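Local coordinates for protein probable alginate O-acetylase AlgJ (Pseudomonas putida, PDB 4O8V) that probably adds acetyl groups to the O-2 and O-3 positions of mannuronate residues in alginate, working with AlgI and AlgF at the inner membrane, at residues A104-A109 with Q114-T119; A134-V139 with Q232-S237; D184-R189 with P223-L228; V215-S220 with E276-M281. All coordinates share one frame; numbering follows the deposited sequence.

Interaction 1 of 4, residues A104-A109 with Q114-T119; sequences APMEQA and QVFLRT
Within the SGNH hydrolase-like domain, Met106 and Ala109 of helix 103-109 pack against Val115 and Phe116 as the chain turns back toward the loop of the predicted active-site residues Asp120 and His122. Met106 is a selenomethionine here. Its chain runs straight through chi2 and then turns about the CG-SE bond (chi3 79°). The two side chains cross at about a right angle, and CE meets the ring obliquely, 3.4 Å from Phe116 CE1.

Val115 fills the neighbouring position. Its CG1 touches Ala109 CB at 3.7 Å and lies equally close to the backbone oxygen Met106 O, so this branch rests on the helix surface. The side-chain contacts are all apolar, no hydrogen bond joins the two segments, and all four residues are buried; Val130 and Met126 of helix 125-141 add to the same cluster. On the loop itself, Gln114 folds back over the next two residues: its NE2 gives a nearly straight bond of 3.0 Å (169°) to Phe116 O, in the carbonyl plane and on a lone pair. The result is a small apolar cluster beside the Asp-x-His motif of an SGNH-type site, its residues catalytic by similarity.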
loop_
_atom_site.group_PDB
_atom_site.type_symbol
_atom_site.label_atom_id
_atom_site.label_comp_id
_atom_site.label_asym_id
_atom_site.label_seq_id
_atom_site.Cartn_x
_atom_site.Cartn_y
_atom_site.Cartn_z
ATOM N N ALA A 104 -9.711 9.396 -4.254
ATOM C CA ALA A 104 -10.173 10.782 -4.420
ATOM C C ALA A 104 -9.137 11.810 -3.909
ATOM O O ALA A 104 -8.806 12.748 -4.638
ATOM C CB ALA A 104 -11.525 10.992 -3.744
ATOM N N PRO A 105 -8.595 11.632 -2.684
ATOM C CA PRO A 105 -7.592 12.644 -2.337
ATOM C C PRO A 105 -6.311 12.580 -3.173
ATOM O O PRO A 105 -5.775 13.653 -3.485
ATOM C CB PRO A 105 -7.303 12.367 -0.849
ATOM C CG PRO A 105 -7.799 10.971 -0.588
ATOM C CD PRO A 105 -8.939 10.768 -1.538
HETATM N N MSE A 106 -5.817 11.396 -3.544
HETATM C CA MSE A 106 -4.611 11.376 -4.382
HETATM C C MSE A 106 -4.864 12.053 -5.735
HETATM O O MSE A 106 -4.013 12.784 -6.243
HETATM C CB MSE A 106 -4.108 9.949 -4.572
HETATM C CG MSE A 106 -3.563 9.428 -3.267
HETATM SE SE MSE A 106 -2.853 7.609 -3.404
HETATM C CE MSE A 106 -1.089 8.033 -4.220
ATOM N N GLU A 107 -6.039 11.818 -6.304
ATOM C CA GLU A 107 -6.406 12.464 -7.562
ATOM C C GLU A 107 -6.466 13.979 -7.427
ATOM O O GLU A 107 -5.990 14.714 -8.307
ATOM C CB GLU A 107 -7.745 11.930 -8.055
ATOM C CG GLU A 107 -7.626 11.039 -9.271
ATOM C CD GLU A 107 -8.908 11.003 -10.073
ATOM O OE1 GLU A 107 -9.992 11.158 -9.464
ATOM O OE2 GLU A 107 -8.834 10.834 -11.311
ATOM N N GLN A 108 -7.083 14.449 -6.345
ATOM C CA GLN A 108 -7.145 15.881 -6.050
ATOM C C GLN A 108 -5.725 16.446 -6.042
ATOM O O GLN A 108 -5.455 17.522 -6.591
ATOM C CB GLN A 108 -7.849 16.125 -4.702
ATOM C CG GLN A 108 -8.041 17.594 -4.300
ATOM C CD GLN A 108 -8.720 17.757 -2.932
ATOM O OE1 GLN A 108 -8.372 17.077 -1.962
ATOM N NE2 GLN A 108 -9.698 18.654 -2.862
ATOM N N ALA A 109 -4.807 15.680 -5.459
ATOM C CA ALA A 109 -3.439 16.153 -5.223
ATOM C C ALA A 109 -2.540 16.206 -6.479
ATOM O O ALA A 109 -1.455 16.793 -6.438
ATOM C CB ALA A 109 -2.765 15.264 -4.149
ATOM N N GLN A 114 3.558 15.430 -8.873
ATOM C CA GLN A 114 3.417 13.994 -9.054
ATOM C C GLN A 114 3.050 13.321 -7.728
ATOM O O GLN A 114 3.727 13.533 -6.714
ATOM C CB GLN A 114 4.704 13.389 -9.605
ATOM C CG GLN A 114 4.909 13.747 -11.082
ATOM C CD GLN A 114 6.134 13.097 -11.685
ATOM O OE1 GLN A 114 6.850 13.724 -12.456
ATOM N NE2 GLN A 114 6.354 11.814 -11.378
ATOM N N VAL A 115 2.002 12.501 -7.759
ATOM C CA VAL A 115 1.635 11.710 -6.584
ATOM C C VAL A 115 2.149 10.269 -6.737
ATOM O O VAL A 115 2.207 9.530 -5.763
ATOM C CB VAL A 115 0.099 11.758 -6.323
ATOM C CG1 VAL A 115 -0.381 13.227 -6.092
ATOM C CG2 VAL A 115 -0.702 11.100 -7.424
ATOM N N PHE A 116 2.553 9.890 -7.954
ATOM C CA PHE A 116 3.386 8.699 -8.199
ATOM C C PHE A 116 4.621 9.108 -8.996
ATOM O O PHE A 116 4.589 10.116 -9.727
ATOM C CB PHE A 116 2.655 7.608 -9.010
ATOM C CG PHE A 116 1.636 6.822 -8.226
ATOM C CD1 PHE A 116 0.367 7.342 -8.011
ATOM C CD2 PHE A 116 1.930 5.540 -7.772
ATOM C CE1 PHE A 116 -0.578 6.632 -7.318
ATOM C CE2 PHE A 116 0.988 4.812 -7.078
ATOM C CZ PHE A 116 -0.268 5.357 -6.846
ATOM N N LEU A 117 5.688 8.325 -8.880
ATOM C CA LEU A 117 6.897 8.527 -9.689
ATOM C C LEU A 117 6.626 8.151 -11.145
ATOM O O LEU A 117 5.818 7.270 -11.408
ATOM C CB LEU A 117 8.057 7.684 -9.142
ATOM C CG LEU A 117 8.589 8.074 -7.757
ATOM C CD1 LEU A 117 9.317 6.907 -7.147
ATOM C CD2 LEU A 117 9.521 9.221 -7.867
ATOM N N ARG A 118 7.298 8.811 -12.080
ATOM C CA ARG A 118 7.138 8.494 -13.513
ATOM C C ARG A 118 7.681 7.097 -13.916
ATOM O O ARG A 118 7.053 6.392 -14.718
ATOM C CB ARG A 118 7.805 9.601 -14.355
ATOM C CG ARG A 118 7.797 9.368 -15.878
ATOM C CD ARG A 118 8.304 10.611 -16.641
ATOM N NE ARG A 118 9.486 11.191 -16.020
ATOM C CZ ARG A 118 10.717 10.711 -16.149
ATOM N NH1 ARG A 118 10.944 9.645 -16.905
ATOM N NH2 ARG A 118 11.727 11.310 -15.527
ATOM N N THR A 119 8.821 6.687 -13.356
ATOM C CA THR A 119 9.486 5.461 -13.790
ATOM C C THR A 119 9.499 4.349 -12.744
ATOM O O THR A 119 10.225 3.368 -12.874
ATOM C CB THR A 119 10.929 5.738 -14.197
ATOM O OG1 THR A 119 11.703 6.058 -13.034
ATOM C CG2 THR A 119 10.985 6.911 -15.198
#

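Interaction 2 of 4, residues A134-V139 with Q232-S237; sequences ALAEAV and QQALRS
Helices 125-141 and 227-235 pass very close together at Ala136 and Leu235, whose CA atoms are only 5.2 Å apart. This is a helix-helix contact of an alpha/beta fold built round a parallel sheet: helix 227-235 belongs to the beta-alpha-beta crossover between the neighbouring parallel strands 212-215 and 239-241, while helix 125-141 rests on strand 55-61 through Leu135, which touches Val57 and Ala59.

Small side chains make the approach possible. The methyl groups of Ala136 and Ala234 point at each other's helices and meet at 3.6 Å from CB to CB, and Ala136 CB is also close to the carbonyl oxygen of Ala234. Leu235 reaches the contact differently. Its first bond does not aim at helix 125-141, but with CG beside the backbone N (chi1 -65°) the end of the side chain turns inward and delivers CD2 to the partner. That single methyl lies 3.8 Å from Ala136 CA and rests against Ala136 CB too, while its other neighbour is Val139, one turn further along. Val139 meets it at about a right angle, with Val139 CG1 at 4.0 Å from Leu235 CD2. No hydrogen bond joins the two segments. Directly after the contact, helix 227-235 ends in a Schellman motif with Arg236 as its positive-phi C-prime residue, with a weak inner bond from Arg236 N to Gln233 O and an outer one from Ser237 N to Gln232 O, 3.2 Å.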
loop_
_atom_site.group_PDB
_atom_site.type_symbol
_atom_site.label_atom_id
_atom_site.label_comp_id
_atom_site.label_asym_id
_atom_site.label_seq_id
_atom_site.Cartn_x
_atom_site.Cartn_y
_atom_site.Cartn_z
ATOM N N ALA A 134 -5.331 11.305 4.605
ATOM C CA ALA A 134 -6.673 10.764 4.430
ATOM C C ALA A 134 -6.941 9.691 5.485
ATOM O O ALA A 134 -8.026 9.627 6.052
ATOM C CB ALA A 134 -6.858 10.167 3.028
ATOM N N LEU A 135 -5.958 8.831 5.709
ATOM C CA LEU A 135 -6.129 7.771 6.693
ATOM C C LEU A 135 -6.285 8.369 8.104
ATOM O O LEU A 135 -7.152 7.948 8.878
ATOM C CB LEU A 135 -4.953 6.776 6.612
ATOM C CG LEU A 135 -4.876 5.936 5.342
ATOM C CD1 LEU A 135 -3.497 5.255 5.205
ATOM C CD2 LEU A 135 -5.993 4.888 5.353
ATOM N N ALA A 136 -5.491 9.385 8.435
ATOM C CA ALA A 136 -5.588 10.019 9.744
ATOM C C ALA A 136 -6.939 10.711 9.968
ATOM O O ALA A 136 -7.456 10.689 11.080
ATOM C CB ALA A 136 -4.455 11.016 9.942
ATOM N N GLU A 137 -7.495 11.329 8.924
ATOM C CA GLU A 137 -8.820 11.935 9.028
ATOM C C GLU A 137 -9.844 10.872 9.404
ATOM O O GLU A 137 -10.667 11.070 10.310
ATOM C CB GLU A 137 -9.238 12.619 7.723
ATOM C CG GLU A 137 -10.537 13.414 7.858
ATOM C CD GLU A 137 -11.064 13.970 6.537
ATOM O OE1 GLU A 137 -10.295 14.061 5.557
ATOM O OE2 GLU A 137 -12.267 14.310 6.484
ATOM N N ALA A 138 -9.778 9.740 8.711
ATOM C CA ALA A 138 -10.717 8.656 8.937
ATOM C C ALA A 138 -10.560 8.092 10.350
ATOM O O ALA A 138 -11.550 7.873 11.042
ATOM C CB ALA A 138 -10.532 7.572 7.900
ATOM N N VAL A 139 -9.318 7.884 10.777
ATOM C CA VAL A 139 -9.047 7.408 12.130
ATOM C C VAL A 139 -9.624 8.356 13.183
ATOM O O VAL A 139 -10.262 7.905 14.148
ATOM C CB VAL A 139 -7.526 7.209 12.358
ATOM C CG1 VAL A 139 -7.188 7.071 13.856
ATOM C CG2 VAL A 139 -7.029 5.998 11.586
ATOM N N GLN A 232 2.890 8.871 11.314
ATOM C CA GLN A 232 3.208 9.367 12.654
ATOM C C GLN A 232 2.792 10.820 12.796
ATOM O O GLN A 232 2.080 11.190 13.729
ATOM C CB GLN A 232 4.700 9.233 12.953
ATOM C CG GLN A 232 5.182 7.802 13.136
ATOM C CD GLN A 232 6.694 7.713 13.161
ATOM O OE1 GLN A 232 7.383 8.497 12.512
ATOM N NE2 GLN A 232 7.219 6.746 13.899
ATOM N N GLN A 233 3.219 11.644 11.844
ATOM C CA GLN A 233 2.875 13.053 11.875
ATOM C C GLN A 233 1.373 13.310 11.769
ATOM O O GLN A 233 0.830 14.114 12.519
ATOM C CB GLN A 233 3.600 13.800 10.766
ATOM C CG GLN A 233 3.313 15.296 10.803
ATOM C CD GLN A 233 4.348 16.081 10.060
ATOM O OE1 GLN A 233 5.511 16.115 10.456
ATOM N NE2 GLN A 233 3.942 16.713 8.964
ATOM N N ALA A 234 0.694 12.626 10.852
ATOM C CA ALA A 234 -0.723 12.907 10.636
ATOM C C ALA A 234 -1.563 12.394 11.812
ATOM O O ALA A 234 -2.484 13.081 12.276
ATOM C CB ALA A 234 -1.192 12.298 9.305
ATOM N N LEU A 235 -1.218 11.212 12.318
ATOM C CA LEU A 235 -1.927 10.608 13.440
ATOM C C LEU A 235 -1.571 11.230 14.780
ATOM O O LEU A 235 -2.278 11.015 15.770
ATOM C CB LEU A 235 -1.639 9.105 13.509
ATOM C CG LEU A 235 -2.156 8.264 12.341
ATOM C CD1 LEU A 235 -1.519 6.879 12.392
ATOM C CD2 LEU A 235 -3.670 8.182 12.423
ATOM N N ARG A 236 -0.485 12.002 14.818
ATOM C CA ARG A 236 0.072 12.464 16.095
ATOM C C ARG A 236 0.221 11.272 17.047
ATOM O O ARG A 236 -0.257 11.267 18.207
ATOM C CB ARG A 236 -0.793 13.571 16.710
ATOM C CG ARG A 236 -1.013 14.739 15.733
ATOM C CD ARG A 236 -1.783 15.867 16.356
ATOM N NE ARG A 236 -0.870 16.840 16.931
ATOM C CZ ARG A 236 -1.031 17.406 18.117
ATOM N NH1 ARG A 236 -2.086 17.104 18.864
ATOM N NH2 ARG A 236 -0.135 18.278 18.552
ATOM N N SER A 237 0.885 10.243 16.530
ATOM C CA SER A 237 1.074 8.998 17.279
ATOM C C SER A 237 2.335 8.252 16.856
ATOM O O SER A 237 2.722 8.306 15.688
ATOM C CB SER A 237 -0.129 8.077 17.082
ATOM O OG SER A 237 0.058 6.849 17.771
#

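Interaction 3 of 4, residues D184-R189 with P223-L228; sequences DNLQKR and PHWNFL
Leu186, on strand 184-193 of the two-stranded antiparallel sheet, sets one methyl against His224 and the other against Trp225 of the 3-10 turn ahead of helix 227-235. Its CG stands opposite the backbone N (chi1 173°), and the turn about the next bond spreads the branches to separate partners. CD2 sits over one face of the His224 imidazole, displaced toward its rim, in a CH-pi contact 3.9 Å from the ring centroid and 25° off the normal. CD1 instead meets the edge of the Trp225 indole, 4.0 Å from CZ3, near the ring plane. His224 CB covers part of one indole face, and the Trp225 ring itself stacks on the predicted proton acceptor His122.

Further along, Asn226 carries its CG anti to the backbone N (chi1 -160°), which turns the flat carboxamide to the strand. Arg189 O stands over its face, 3.2 Å above Asn226 CG, where no N-H points; Asn226 ND2 instead donates to Thr191 OG1. In the conformer described, Arg189 pairs with Glu129 in a salt bridge.

Two waters link the backbones. Water 1 donates to Gln187 O and, at 2.7 Å, to His224 O, and accepts from Arg189 N. Water 2 donates to Pro223 O and, at 2.8 Å, to Arg189 O. The strand is therefore held to the turn by apolar side-chain contact and water-mediated backbone bonds, an arrangement consistent with keeping Trp225 in position beside the active site.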
loop_
_atom_site.group_PDB
_atom_site.type_symbol
_atom_site.label_atom_id
_atom_site.label_comp_id
_atom_site.label_asym_id
_atom_site.label_seq_id
_atom_site.Cartn_x
_atom_site.Cartn_y
_atom_site.Cartn_z
ATOM N N ASP A 184 13.606 9.755 -12.476
ATOM C CA ASP A 184 12.794 10.650 -11.658
ATOM C C ASP A 184 13.686 11.545 -10.813
ATOM O O ASP A 184 14.886 11.309 -10.702
ATOM C CB ASP A 184 11.866 9.858 -10.711
ATOM C CG ASP A 184 10.603 9.370 -11.392
ATOM O OD1 ASP A 184 9.611 10.138 -11.458
ATOM O OD2 ASP A 184 10.584 8.202 -11.826
ATOM N N ASN A 185 13.081 12.559 -10.201
ATOM C CA ASN A 185 13.722 13.290 -9.119
ATOM C C ASN A 185 13.033 12.897 -7.831
ATOM O O ASN A 185 11.823 12.659 -7.830
ATOM C CB ASN A 185 13.645 14.799 -9.341
ATOM C CG ASN A 185 14.708 15.298 -10.302
ATOM O OD1 ASN A 185 15.792 14.719 -10.410
ATOM N ND2 ASN A 185 14.411 16.392 -10.993
ATOM N N LEU A 186 13.808 12.800 -6.754
ATOM C CA LEU A 186 13.274 12.375 -5.464
ATOM C C LEU A 186 13.725 13.276 -4.329
ATOM O O LEU A 186 14.921 13.482 -4.109
ATOM C CB LEU A 186 13.691 10.913 -5.177
ATOM C CG LEU A 186 13.307 10.461 -3.756
ATOM C CD1 LEU A 186 11.773 10.380 -3.621
ATOM C CD2 LEU A 186 13.994 9.108 -3.417
ATOM N N GLN A 187 12.754 13.830 -3.597
ATOM C CA GLN A 187 13.063 14.672 -2.456
ATOM C C GLN A 187 13.175 13.821 -1.187
ATOM O O GLN A 187 12.293 13.027 -0.883
ATOM C CB GLN A 187 11.998 15.750 -2.250
ATOM C CG GLN A 187 12.357 16.711 -1.141
ATOM C CD GLN A 187 11.293 17.763 -0.898
ATOM O OE1 GLN A 187 10.149 17.445 -0.562
ATOM N NE2 GLN A 187 11.671 19.022 -1.052
ATOM N N LYS A 188 14.279 13.965 -0.476
ATOM C CA LYS A 188 14.432 13.290 0.804
ATOM C C LYS A 188 13.470 13.910 1.815
ATOM O O LYS A 188 13.400 15.129 1.931
ATOM C CB LYS A 188 15.878 13.410 1.315
ATOM C CG LYS A 188 16.139 12.588 2.574
ATOM C CD LYS A 188 17.499 12.903 3.178
ATOM C CE LYS A 188 17.681 12.203 4.512
ATOM N NZ LYS A 188 17.282 10.769 4.439
ATOM N N ARG A 189 12.730 13.092 2.558
ATOM C CA ARG A 189 11.905 13.641 3.638
ATOM C C ARG A 189 11.935 12.730 4.844
ATOM O O ARG A 189 11.660 11.529 4.734
ATOM C CB ARG A 189 10.467 13.873 3.165
ATOM C CG ARG A 189 10.251 15.285 2.609
ATOM C CD ARG A 189 9.054 15.370 1.669
ATOM N NE ARG A 189 7.852 14.787 2.253
ATOM C CZ ARG A 189 6.978 15.441 3.009
ATOM N NH1 ARG A 189 7.154 16.729 3.299
ATOM N NH2 ARG A 189 5.918 14.797 3.480
ATOM N N PRO A 223 11.918 3.532 3.093
ATOM C CA PRO A 223 12.066 4.857 3.702
ATOM C C PRO A 223 11.923 6.008 2.690
ATOM O O PRO A 223 11.574 7.125 3.088
ATOM C CB PRO A 223 13.495 4.829 4.271
ATOM C CG PRO A 223 13.783 3.377 4.510
ATOM C CD PRO A 223 13.092 2.675 3.360
ATOM N N HIS A 224 12.183 5.755 1.411
ATOM C CA HIS A 224 12.165 6.854 0.433
ATOM C C HIS A 224 10.796 7.542 0.345
ATOM O O HIS A 224 10.731 8.733 0.057
ATOM C CB HIS A 224 12.558 6.365 -0.979
ATOM C CG HIS A 224 14.028 6.155 -1.184
ATOM N ND1 HIS A 224 14.991 6.985 -0.655
ATOM C CD2 HIS A 224 14.696 5.222 -1.906
ATOM C CE1 HIS A 224 16.189 6.560 -1.019
ATOM N NE2 HIS A 224 16.036 5.487 -1.773
ATOM N N TRP A 225 9.706 6.806 0.568
ATOM C CA TRP A 225 8.370 7.394 0.412
ATOM C C TRP A 225 7.890 8.001 1.738
ATOM O O TRP A 225 6.875 8.691 1.766
ATOM C CB TRP A 225 7.362 6.358 -0.122
ATOM C CG TRP A 225 8.001 5.333 -1.052
ATOM C CD1 TRP A 225 7.884 3.961 -0.994
ATOM C CD2 TRP A 225 8.888 5.612 -2.152
ATOM N NE1 TRP A 225 8.634 3.378 -2.011
ATOM C CE2 TRP A 225 9.270 4.369 -2.715
ATOM C CE3 TRP A 225 9.404 6.793 -2.707
ATOM C CZ2 TRP A 225 10.144 4.278 -3.802
ATOM C CZ3 TRP A 225 10.268 6.700 -3.786
ATOM C CH2 TRP A 225 10.637 5.454 -4.319
ATOM N N ASN A 226 8.644 7.737 2.806
ATOM C CA ASN A 226 8.377 8.255 4.160
ATOM C C ASN A 226 6.929 8.061 4.606
ATOM O O ASN A 226 6.371 8.926 5.289
ATOM C CB ASN A 226 8.735 9.756 4.260
ATOM C CG ASN A 226 8.955 10.215 5.710
ATOM O OD1 ASN A 226 9.592 9.519 6.500
ATOM N ND2 ASN A 226 8.390 11.367 6.070
ATOM N N PHE A 227 6.307 6.946 4.218
ATOM C CA PHE A 227 4.916 6.717 4.596
ATOM C C PHE A 227 4.776 6.540 6.113
ATOM O O PHE A 227 3.818 7.055 6.711
ATOM C CB PHE A 227 4.351 5.507 3.859
ATOM C CG PHE A 227 2.870 5.301 4.051
ATOM C CD1 PHE A 227 1.981 6.357 3.948
ATOM C CD2 PHE A 227 2.369 4.022 4.327
ATOM C CE1 PHE A 227 0.623 6.151 4.100
ATOM C CE2 PHE A 227 1.009 3.812 4.469
ATOM C CZ PHE A 227 0.136 4.871 4.370
ATOM N N LEU A 228 5.716 5.824 6.733
ATOM C CA LEU A 228 5.697 5.693 8.196
ATOM C C LEU A 228 5.708 7.061 8.889
ATOM O O LEU A 228 4.918 7.330 9.802
ATOM C CB LEU A 228 6.892 4.873 8.693
ATOM C CG LEU A 228 6.934 4.641 10.205
ATOM C CD1 LEU A 228 5.727 3.839 10.612
ATOM C CD2 LEU A 228 8.197 3.905 10.549
HETATM O O HOH W 1 12.438 10.745 0.524
HETATM O O HOH W 2 12.712 8.906 4.752
#

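Interaction 4 of 4, residues V215-S220 with E276-M281; sequences VGTSYS and ERYLPM
Tyr219 brings the hydroxyl edge of its ring up to the guanidinium of Arg277, in the loop after strand 269-275. The setting is the start of helix 218-221 in the SGNH hydrolase-like fold, where Ser218, the nucleophile by similarity, follows the N-cap Thr217 and hydrogen-bonds through OG to His122 NE2. Arg277 NH1 donates to Tyr219 OH in a long, weak bond of 3.4 Å (142°). Each group meets the other at its edge and near its plane, although the two planes are turned 58° apart. The arginine chain starts with CG between the backbone N and the carbonyl carbon, then runs extended to NE, which is how its far end gets to the tyrosine; NE itself forms a salt bridge with Glu23. One face of the guanidinium is covered by the next residue, with Tyr278 CE2 lying 4.1 Å above its centre. Tyr219 in turn sets its ring edge-to-face with His122, so Arg277 stands in a second shell around the predicted catalytic histidine.

Thr217 divides its work between two branches. Its CG2 touches the Tyr278 ring obliquely, 4.3 Å from CE2. Its OG1 caps the helix by accepting from Tyr219 N at 3.1 Å in a bond of 161°. Water 3 also bridges the segments, donating to Thr217 OG1 at 3.2 Å. With two donors already on it, Thr217 OG1 probably gives its own proton to Glu273. On its other side, the oxygen of water 3 is hydrogen-bonded to Tyr278 OH at 2.8 Å.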
loop_
_atom_site.group_PDB
_atom_site.type_symbol
_atom_site.label_atom_id
_atom_site.label_comp_id
_atom_site.label_asym_id
_atom_site.label_seq_id
_atom_site.Cartn_x
_atom_site.Cartn_y
_atom_site.Cartn_z
ATOM N N VAL A 215 1.451 -2.342 8.542
ATOM C CA VAL A 215 1.787 -3.544 7.796
ATOM C C VAL A 215 1.536 -3.309 6.313
ATOM O O VAL A 215 0.559 -2.664 5.940
ATOM C CB VAL A 215 0.956 -4.764 8.284
ATOM C CG1 VAL A 215 1.430 -6.045 7.570
ATOM C CG2 VAL A 215 1.102 -4.902 9.763
ATOM N N GLY A 216 2.437 -3.791 5.473
ATOM C CA GLY A 216 2.268 -3.617 4.048
ATOM C C GLY A 216 3.462 -4.054 3.224
ATOM O O GLY A 216 4.231 -4.951 3.603
ATOM N N THR A 217 3.597 -3.405 2.073
ATOM C CA THR A 217 4.560 -3.773 1.052
ATOM C C THR A 217 5.698 -2.766 1.021
ATOM O O THR A 217 5.950 -2.049 2.002
ATOM C CB THR A 217 3.911 -3.822 -0.366
ATOM O OG1 THR A 217 3.544 -2.490 -0.749
ATOM C CG2 THR A 217 2.662 -4.704 -0.366
ATOM N N SER A 218 6.421 -2.753 -0.095
ATOM C CA SER A 218 7.461 -1.749 -0.309
ATOM C C SER A 218 6.904 -0.325 -0.288
ATOM O O SER A 218 7.663 0.622 -0.034
ATOM C CB SER A 218 8.188 -2.024 -1.638
ATOM O OG SER A 218 7.279 -2.097 -2.720
ATOM N N TYR A 219 5.599 -0.145 -0.531
ATOM C CA TYR A 219 5.000 1.204 -0.383
ATOM C C TYR A 219 5.219 1.713 1.043
ATOM O O TYR A 219 5.404 2.923 1.276
ATOM C CB TYR A 219 3.494 1.226 -0.710
ATOM C CG TYR A 219 3.164 1.190 -2.183
ATOM C CD1 TYR A 219 3.080 -0.028 -2.853
ATOM C CD2 TYR A 219 2.948 2.373 -2.917
ATOM C CE1 TYR A 219 2.781 -0.087 -4.212
ATOM C CE2 TYR A 219 2.635 2.323 -4.299
ATOM C CZ TYR A 219 2.555 1.091 -4.929
ATOM O OH TYR A 219 2.275 1.013 -6.276
ATOM N N SER A 220 5.242 0.777 1.993
ATOM C CA SER A 220 5.367 1.111 3.418
ATOM C C SER A 220 6.744 0.823 3.979
ATOM O O SER A 220 7.151 1.446 4.951
ATOM C CB SER A 220 4.342 0.319 4.253
ATOM O OG SER A 220 3.018 0.704 3.942
ATOM N N GLU A 276 -4.097 -2.202 -4.923
ATOM C CA GLU A 276 -5.219 -2.905 -5.546
ATOM C C GLU A 276 -4.809 -4.075 -6.453
ATOM O O GLU A 276 -5.494 -5.094 -6.482
ATOM C CB GLU A 276 -6.102 -1.921 -6.327
ATOM C CG GLU A 276 -5.453 -1.313 -7.565
ATOM C CD GLU A 276 -6.452 -0.678 -8.528
ATOM O OE1 GLU A 276 -7.058 -1.404 -9.349
ATOM O OE2 GLU A 276 -6.611 0.556 -8.494
ATOM N N ARG A 277 -3.685 -3.957 -7.162
ATOM C CA ARG A 277 -3.304 -4.967 -8.141
ATOM C C ARG A 277 -3.016 -6.338 -7.526
ATOM O O ARG A 277 -2.975 -7.328 -8.242
ATOM C CB ARG A 277 -2.073 -4.511 -8.938
ATOM C CG ARG A 277 -0.737 -4.596 -8.166
ATOM C CD ARG A 277 0.376 -3.975 -9.027
ATOM N NE ARG A 277 1.741 -4.192 -8.542
ATOM C CZ ARG A 277 2.435 -3.277 -7.867
ATOM N NH1 ARG A 277 1.869 -2.115 -7.563
ATOM N NH2 ARG A 277 3.682 -3.525 -7.482
ATOM N N TYR A 278 -2.805 -6.385 -6.214
ATOM C CA TYR A 278 -2.511 -7.653 -5.537
ATOM C C TYR A 278 -3.750 -8.490 -5.247
ATOM O O TYR A 278 -3.627 -9.666 -4.917
ATOM C CB TYR A 278 -1.768 -7.412 -4.214
ATOM C CG TYR A 278 -0.331 -6.969 -4.388
ATOM C CD1 TYR A 278 0.666 -7.881 -4.742
ATOM C CD2 TYR A 278 0.023 -5.637 -4.213
ATOM C CE1 TYR A 278 1.982 -7.470 -4.913
ATOM C CE2 TYR A 278 1.327 -5.219 -4.382
ATOM C CZ TYR A 278 2.304 -6.134 -4.727
ATOM O OH TYR A 278 3.605 -5.696 -4.889
ATOM N N LEU A 279 -4.940 -7.899 -5.333
ATOM C CA LEU A 279 -6.149 -8.641 -4.950
ATOM C C LEU A 279 -6.390 -9.877 -5.846
ATOM O O LEU A 279 -6.729 -10.947 -5.341
ATOM C CB LEU A 279 -7.382 -7.727 -4.970
ATOM C CG LEU A 279 -8.666 -8.378 -4.424
ATOM C CD1 LEU A 279 -8.515 -8.757 -2.964
ATOM C CD2 LEU A 279 -9.853 -7.455 -4.611
ATOM N N PRO A 280 -6.196 -9.751 -7.172
ATOM C CA PRO A 280 -6.403 -10.991 -7.930
ATOM C C PRO A 280 -5.117 -11.778 -8.176
ATOM O O PRO A 280 -5.056 -12.536 -9.143
ATOM C CB PRO A 280 -6.994 -10.490 -9.241
ATOM C CG PRO A 280 -6.360 -9.137 -9.436
ATOM C CD PRO A 280 -6.137 -8.566 -8.056
HETATM N N MSE A 281 -4.125 -11.615 -7.304
HETATM C CA MSE A 281 -2.857 -12.337 -7.427
HETATM C C MSE A 281 -2.703 -13.444 -6.387
HETATM O O MSE A 281 -3.155 -13.318 -5.251
HETATM C CB MSE A 281 -1.678 -11.359 -7.339
HETATM C CG MSE A 281 -1.628 -10.414 -8.527
HETATM SE SE MSE A 281 -0.177 -9.062 -8.439
HETATM C CE MSE A 281 1.304 -10.341 -8.627
HETATM O O HOH W 3 4.153 -3.171 -3.789
#

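Overall arrangement
Interaction 1 closes before the others open along the chain; interaction 3 is nested inside the loop closed by interaction 2, and interaction 4 alternates with both. Their centres are about 14 to 20 Å apart, yet most touch. Interactions 1 and 3 are joined where Arg118 N and Thr119 OG1 meet the Asp184 carboxylate and Leu117 packs on Trp225. Interactions 2 and 3 share helix 227-235 and meet through Leu135 and Phe227. Interaction 4, closest to the centre of the molecule, reaches Phe116 through Tyr219 and Trp225 through Ser218. It holds the predicted nucleophile, interaction 3 touches the predicted Ser-His-Asp triad through Trp225 and interaction 1 lies close by, whereas interaction 2 joins helices away from it.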